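Side-chain contacts in SusD superfamily protein (Bacteroides thetaiotaomicron, PDB 3MCX), which is of unknown function but binds zinc ions in the crystal and belongs to the SusD family of outer-membrane proteins, whose founding member binds starch: residues A276-Y280 against A281-T285; G323-A326 against A327-H330; S436-L439 against E440-A444. All coordinates share one frame; numbering follows the deposited sequence.

Contact 1: A276-Y280 against A281-T285; sequences APMVY and ANEAT
Selenomethionine Met278 and Glu283 cross at about a right angle where the short helix 276-279 gives way to an irregular loop. The touching is done by the last carbon of one and a carboxylate oxygen of the other: Met278 CE lies 3.7 Å from Glu283 OE2. That methyl also rests 4.0 Å from Ala281 CB, so the alanine methyl meets the end of the longer chain. Two successive bends bring CE there, at chi2 and chi3 (both -54°), folding the Met278 chain over the departing backbone instead of extending it away. Glu283 does the reverse, running out beyond CG. Its carboxylate is held by backbone N-H groups, OE2 by Trp288 and OE1 by Asp287 and Asn289, which should keep the group fixed while the methyl packs on it.

In the backbone, residues 278-281 make a type I turn. Ala281 N donates to Met278 O at 3.0 Å, fairly straight at 158°. Ala281 CB also lies 3.2 Å from Met278 O. One residue earlier the bonding is still of alpha-helical spacing, Tyr280 N reaching Ala276 O at 2.9 Å. The Tyr280 side chain leaves in another direction, with only CB near the next segment, 3.5 Å from Ala281 N.

Asn282 points off the turn and ties the loop to the chain near zinc ligand Glu315, by OD1 to Val317 N and by ND2 to Glu315 O. On the helical side, Ala276 and Pro277 pack on Trp46 of helix 44-51, and Tyr280 reaches both Asp50 of that helix and Leu335 of strand 334-335.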
loop_
_atom_site.group_PDB
_atom_site.type_symbol
_atom_site.label_atom_id
_atom_site.label_comp_id
_atom_site.label_asym_id
_atom_site.label_seq_id
_atom_site.Cartn_x
_atom_site.Cartn_y
_atom_site.Cartn_z
ATOM N N ALA A 276 -5.739 10.272 -2.910
ATOM C CA ALA A 276 -5.118 9.714 -4.102
ATOM C C ALA A 276 -6.018 9.762 -5.321
ATOM O O ALA A 276 -5.529 10.047 -6.400
ATOM C CB ALA A 276 -4.552 8.285 -3.861
ATOM N N PRO A 277 -7.307 9.413 -5.190
ATOM C CA PRO A 277 -8.152 9.419 -6.377
ATOM C C PRO A 277 -8.205 10.795 -7.067
ATOM O O PRO A 277 -8.147 10.868 -8.301
ATOM C CB PRO A 277 -9.502 8.933 -5.853
ATOM C CG PRO A 277 -9.103 7.981 -4.763
ATOM C CD PRO A 277 -7.954 8.717 -4.060
HETATM N N MSE A 278 -8.276 11.886 -6.304
HETATM C CA MSE A 278 -8.252 13.214 -6.885
HETATM C C MSE A 278 -6.864 13.565 -7.412
HETATM O O MSE A 278 -6.737 14.276 -8.408
HETATM C CB MSE A 278 -8.749 14.273 -5.893
HETATM C CG MSE A 278 -10.249 14.287 -5.769
HETATM SE SE MSE A 278 -11.264 14.487 -7.407
HETATM C CE MSE A 278 -10.426 16.067 -8.056
ATOM N N VAL A 279 -5.830 13.062 -6.749
ATOM C CA VAL A 279 -4.473 13.351 -7.214
ATOM C C VAL A 279 -4.154 12.596 -8.516
ATOM O O VAL A 279 -3.338 13.062 -9.308
ATOM C CB VAL A 279 -3.449 13.160 -6.066
ATOM C CG1 VAL A 279 -1.981 13.484 -6.520
ATOM C CG2 VAL A 279 -3.877 14.039 -4.876
ATOM N N TYR A 280 -4.865 11.507 -8.777
ATOM C CA TYR A 280 -4.796 10.818 -10.079
ATOM C C TYR A 280 -5.795 11.371 -11.099
ATOM O O TYR A 280 -5.787 10.945 -12.253
ATOM C CB TYR A 280 -5.141 9.311 -9.889
ATOM C CG TYR A 280 -4.008 8.424 -9.431
ATOM C CD1 TYR A 280 -2.958 8.107 -10.294
ATOM C CD2 TYR A 280 -4.003 7.861 -8.150
ATOM C CE1 TYR A 280 -1.905 7.281 -9.903
ATOM C CE2 TYR A 280 -2.949 7.042 -7.746
ATOM C CZ TYR A 280 -1.909 6.768 -8.617
ATOM O OH TYR A 280 -0.862 5.988 -8.184
ATOM N N ALA A 281 -6.693 12.286 -10.706
ATOM C CA ALA A 281 -7.863 12.588 -11.513
ATOM C C ALA A 281 -7.517 13.230 -12.841
ATOM O O ALA A 281 -6.507 13.931 -12.980
ATOM C CB ALA A 281 -8.817 13.514 -10.727
ATOM N N ASN A 282 -8.395 12.962 -13.785
ATOM C CA ASN A 282 -8.350 13.459 -15.159
ATOM C C ASN A 282 -9.429 14.517 -15.240
ATOM O O ASN A 282 -10.598 14.245 -15.544
ATOM C CB ASN A 282 -8.555 12.274 -16.090
ATOM C CG ASN A 282 -8.294 12.568 -17.532
ATOM O OD1 ASN A 282 -8.052 13.714 -17.939
ATOM N ND2 ASN A 282 -8.324 11.490 -18.353
ATOM N N GLU A 283 -9.022 15.749 -14.930
ATOM C CA GLU A 283 -9.966 16.818 -14.594
ATOM C C GLU A 283 -10.296 17.691 -15.794
ATOM O O GLU A 283 -9.470 17.868 -16.699
ATOM C CB GLU A 283 -9.351 17.711 -13.497
ATOM C CG GLU A 283 -8.953 16.994 -12.223
ATOM C CD GLU A 283 -7.996 17.801 -11.388
ATOM O OE1 GLU A 283 -6.829 17.953 -11.799
ATOM O OE2 GLU A 283 -8.422 18.268 -10.290
ATOM N N ALA A 284 -11.497 18.272 -15.825
ATOM C CA ALA A 284 -11.878 19.162 -16.899
ATOM C C ALA A 284 -11.098 20.478 -16.870
ATOM O O ALA A 284 -10.944 21.137 -17.884
ATOM C CB ALA A 284 -13.392 19.429 -16.857
ATOM N N THR A 285 -10.639 20.858 -15.674
ATOM C CA THR A 285 -9.698 21.975 -15.495
ATOM C C THR A 285 -8.633 21.439 -14.542
ATOM O O THR A 285 -8.958 20.890 -13.479
ATOM C CB THR A 285 -10.390 23.227 -14.885
ATOM O OG1 THR A 285 -11.392 23.709 -15.777
ATOM C CG2 THR A 285 -9.378 24.370 -14.631
#

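Contact 2: G323-A326 against A327-H330; sequences GLPA and AAMH. With ZN (zinc ion), chain D.
The flat peptide group that follows Pro325 meets Ala328 twice at its oxygen. Ala328 N approaches Pro325 O from above the carbonyl plane, 48° out of it, in a 2.9 Å hydrogen bond, and Ala328 CB lies 3.5 Å from the same Pro325 O. The puckered proline ring adds looser packing, Pro325 CD being 4.4 Å from Ala328 CB, and Trp437 packs against both residues. From the next peptide, Ala326 O accepts a bond from Met329 N at 3.2 Å.

Two such bonds in succession, each spanning three residues, make a single turn of 3-10 helix in the loop between strands 313-314 and 334-335. Leu324, just before the turn, lays its CD1 branch 3.5 Å from Met329 O and slightly farther from Ala328 O, while Val333 packs on the same leucine. The CB of selenomethionine Met329 lies 3.5 Å from Ala326 O, the carbonyl that its own amide bonds.

Directly after it comes the His330 imidazole, whose ND1 binds the zinc ion at 2.0 Å; Glu315 OE2 and Glu319 OE1 are the other protein ligands of this metal.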
loop_
_atom_site.group_PDB
_atom_site.type_symbol
_atom_site.label_atom_id
_atom_site.label_comp_id
_atom_site.label_asym_id
_atom_site.label_seq_id
_atom_site.Cartn_x
_atom_site.Cartn_y
_atom_site.Cartn_z
ATOM N N GLY A 323 -0.776 21.490 -19.350
ATOM C CA GLY A 323 -0.420 21.104 -17.980
ATOM C C GLY A 323 0.331 19.781 -17.886
ATOM O O GLY A 323 0.767 19.361 -16.806
ATOM N N LEU A 324 0.517 19.130 -19.037
ATOM C CA LEU A 324 1.309 17.900 -19.106
ATOM C C LEU A 324 2.681 18.218 -19.677
ATOM O O LEU A 324 2.841 19.108 -20.471
ATOM C CB LEU A 324 0.633 16.863 -20.016
ATOM C CG LEU A 324 -0.581 16.164 -19.447
ATOM C CD1 LEU A 324 -1.306 15.392 -20.562
ATOM C CD2 LEU A 324 -0.225 15.214 -18.332
ATOM N N PRO A 325 3.676 17.392 -19.327
ATOM C CA PRO A 325 4.913 17.469 -20.093
ATOM C C PRO A 325 4.607 17.347 -21.588
ATOM O O PRO A 325 3.758 16.527 -21.948
ATOM C CB PRO A 325 5.687 16.253 -19.582
ATOM C CG PRO A 325 5.208 16.051 -18.216
ATOM C CD PRO A 325 3.727 16.390 -18.255
ATOM N N ALA A 326 5.269 18.110 -22.446
ATOM C CA ALA A 326 4.968 18.130 -23.886
ATOM C C ALA A 326 4.939 16.713 -24.485
ATOM O O ALA A 326 4.037 16.373 -25.225
ATOM C CB ALA A 326 5.973 19.014 -24.672
ATOM N N ALA A 327 5.907 15.867 -24.122
ATOM C CA ALA A 327 5.951 14.515 -24.697
ATOM C C ALA A 327 4.777 13.615 -24.280
ATOM O O ALA A 327 4.465 12.620 -24.963
ATOM C CB ALA A 327 7.302 13.820 -24.356
ATOM N N ALA A 328 4.081 13.975 -23.201
ATOM C CA ALA A 328 2.931 13.210 -22.706
ATOM C C ALA A 328 1.580 13.749 -23.198
ATOM O O ALA A 328 0.573 13.130 -22.887
ATOM C CB ALA A 328 2.916 13.213 -21.164
HETATM N N MSE A 329 1.586 14.871 -23.910
HETATM C CA MSE A 329 0.344 15.636 -24.211
HETATM C C MSE A 329 -0.840 14.753 -24.607
HETATM O O MSE A 329 -1.979 14.895 -24.006
HETATM C CB MSE A 329 0.599 16.676 -25.283
HETATM C CG MSE A 329 -0.628 17.533 -25.608
HETATM SE SE MSE A 329 -0.326 18.935 -26.865
HETATM C CE MSE A 329 0.244 20.270 -25.631
ATOM N N HIS A 330 -0.629 13.860 -25.579
ATOM C CA HIS A 330 -1.710 12.996 -26.107
ATOM C C HIS A 330 -1.502 11.498 -25.684
ATOM O O HIS A 330 -2.191 10.604 -26.226
ATOM C CB HIS A 330 -1.934 13.195 -27.606
ATOM C CG HIS A 330 -2.324 14.597 -27.944
ATOM N ND1 HIS A 330 -3.634 15.069 -27.892
ATOM C CD2 HIS A 330 -1.557 15.641 -28.332
ATOM C CE1 HIS A 330 -3.626 16.354 -28.210
ATOM N NE2 HIS A 330 -2.389 16.715 -28.502
HETATM ZN ZN ZN D . -5.342 14.099 -27.865
#

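Contact 3: S436-L439 against E440-A444; sequences SWHL and ETLKA
Leu439 and Leu442 are joined across a type I, 3-10-like beta turn over residues 439-442, which leads into the weakly bonded helix at about 441-444, in the chain following strand 431-432. Among backbone bonds, Leu442 N donates to Leu439 O at 3.2 Å with an angle of 162°, and Lys443 N follows to Glu440 O at 3.1 Å. Both span three residues, the spacing of a 3-10 helix.

The charged pair bridges the same spacing. Lys443 NZ and Glu440 OE1 form a salt bridge of 3.1 Å, the amine arriving from above the carboxylate plane. A bend at chi2 (-56°) curls the Glu440 chain back, and its OE2 takes a water that also donates to His438 O. Another water accepts from Lys443 NZ and donates to Leu439 O, 2.8 Å away, giving that carbonyl a second partner besides the amide of Leu442.

Apolar packing is looser. The CD1 branch of Leu442 comes obliquely to the His438 ring, 4.0 Å from ND1 and equally near CB. This buried imidazole has both nitrogens engaged, ND1 with Tyr72 OH and NE2 with Asp296 OD1, which should hold its rotation; the same tyrosine hydroxyl also bonds Leu439 N.

On another side of the turn, Leu439 and Thr441 run side by side and point the same way. The threonine hydroxyl bonds Glu73 OE2, and its OG1 lies 3.5 Å from Leu439 CB.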
loop_
_atom_site.group_PDB
_atom_site.type_symbol
_atom_site.label_atom_id
_atom_site.label_comp_id
_atom_site.label_asym_id
_atom_site.label_seq_id
_atom_site.Cartn_x
_atom_site.Cartn_y
_atom_site.Cartn_z
ATOM N N SER A 436 10.522 9.209 -21.231
ATOM C CA SER A 436 10.868 10.517 -21.775
ATOM C C SER A 436 10.137 11.707 -21.152
ATOM O O SER A 436 10.568 12.850 -21.392
ATOM C CB SER A 436 10.694 10.548 -23.302
ATOM O OG SER A 436 9.338 10.482 -23.644
ATOM N N TRP A 437 9.054 11.473 -20.413
ATOM C CA TRP A 437 8.398 12.574 -19.721
ATOM C C TRP A 437 8.574 12.606 -18.223
ATOM O O TRP A 437 7.916 13.382 -17.548
ATOM C CB TRP A 437 6.936 12.746 -20.135
ATOM C CG TRP A 437 6.008 11.542 -19.984
ATOM C CD1 TRP A 437 5.298 11.188 -18.896
ATOM C CD2 TRP A 437 5.658 10.599 -21.014
ATOM N NE1 TRP A 437 4.538 10.076 -19.154
ATOM C CE2 TRP A 437 4.757 9.681 -20.443
ATOM C CE3 TRP A 437 6.016 10.448 -22.363
ATOM C CZ2 TRP A 437 4.184 8.644 -21.176
ATOM C CZ3 TRP A 437 5.461 9.402 -23.092
ATOM C CH2 TRP A 437 4.559 8.516 -22.496
ATOM N N HIS A 438 9.499 11.820 -17.676
ATOM C CA HIS A 438 9.892 12.059 -16.315
ATOM C C HIS A 438 10.353 13.491 -16.173
ATOM O O HIS A 438 10.916 14.116 -17.099
ATOM C CB HIS A 438 10.971 11.075 -15.889
ATOM C CG HIS A 438 10.416 9.744 -15.491
ATOM N ND1 HIS A 438 9.741 9.535 -14.301
ATOM C CD2 HIS A 438 10.432 8.547 -16.133
ATOM C CE1 HIS A 438 9.349 8.270 -14.234
ATOM N NE2 HIS A 438 9.780 7.643 -15.329
ATOM N N LEU A 439 10.150 14.015 -14.968
ATOM C CA LEU A 439 10.430 15.422 -14.765
ATOM C C LEU A 439 11.921 15.719 -14.763
ATOM O O LEU A 439 12.721 14.909 -14.288
ATOM C CB LEU A 439 9.833 15.923 -13.465
ATOM C CG LEU A 439 8.342 15.744 -13.366
ATOM C CD1 LEU A 439 7.780 16.477 -12.092
ATOM C CD2 LEU A 439 7.597 16.155 -14.625
ATOM N N GLU A 440 12.287 16.916 -15.202
ATOM C CA GLU A 440 13.682 17.325 -15.222
ATOM C C GLU A 440 14.263 17.451 -13.817
ATOM O O GLU A 440 15.469 17.396 -13.622
ATOM C CB GLU A 440 13.882 18.626 -16.003
ATOM C CG GLU A 440 13.621 18.502 -17.517
ATOM C CD GLU A 440 14.454 17.427 -18.196
ATOM O OE1 GLU A 440 15.674 17.395 -17.934
ATOM O OE2 GLU A 440 13.875 16.637 -18.998
ATOM N N THR A 441 13.418 17.653 -12.824
ATOM C CA THR A 441 13.903 17.715 -11.450
ATOM C C THR A 441 14.631 16.446 -10.993
ATOM O O THR A 441 15.435 16.513 -10.054
ATOM C CB THR A 441 12.736 17.966 -10.466
ATOM O OG1 THR A 441 11.669 17.050 -10.747
ATOM C CG2 THR A 441 12.250 19.422 -10.557
ATOM N N LEU A 442 14.381 15.292 -11.620
ATOM C CA LEU A 442 15.122 14.068 -11.235
ATOM C C LEU A 442 16.622 14.207 -11.523
ATOM O O LEU A 442 17.438 13.564 -10.861
ATOM C CB LEU A 442 14.613 12.843 -11.975
ATOM C CG LEU A 442 13.145 12.468 -11.801
ATOM C CD1 LEU A 442 12.841 11.090 -12.382
ATOM C CD2 LEU A 442 12.735 12.505 -10.280
ATOM N N LYS A 443 17.012 15.002 -12.510
ATOM C CA LYS A 443 18.429 15.253 -12.777
ATOM C C LYS A 443 19.069 16.045 -11.636
ATOM O O LYS A 443 20.035 15.586 -11.058
ATOM C CB LYS A 443 18.626 15.961 -14.127
ATOM C CG LYS A 443 18.221 15.043 -15.254
ATOM C CD LYS A 443 18.335 15.622 -16.664
ATOM C CE LYS A 443 17.802 14.606 -17.699
ATOM N NZ LYS A 443 16.298 14.398 -17.743
ATOM N N ALA A 444 18.480 17.190 -11.279
ATOM C CA ALA A 444 19.028 18.031 -10.199
ATOM C C ALA A 444 18.996 17.309 -8.849
ATOM O O ALA A 444 19.889 17.474 -8.009
ATOM C CB ALA A 444 18.226 19.351 -10.095
HETATM O O HOH W 1 13.044 13.514 -18.740
HETATM O O HOH W 2 11.201 16.478 -19.485
HETATM O O HOH W 3 14.540 13.286 -15.673
#

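Overall arrangement
The three contacts follow one another along the chain within the SusD family region, each a tight local turn. Contacts 1 and 2 have centres about 16 Å apart and do not touch; they are related through zinc ligand Glu315, whose backbone is held by contact 1 and whose metal is shared with His330 of contact 2. Tyr280 of contact 1 also touches strand 334-335, which follows contact 2 in the chain. Contacts 2 and 3, centres about 13 Å apart, pack directly: Trp437 CG lies 3.7 Å from Ala328 CB. Contact 2 thus carries a zinc ligand at one end and packs through Pro325 and Ala328 on contact 3. Contacts 1 and 3 are about 22 Å apart between centres.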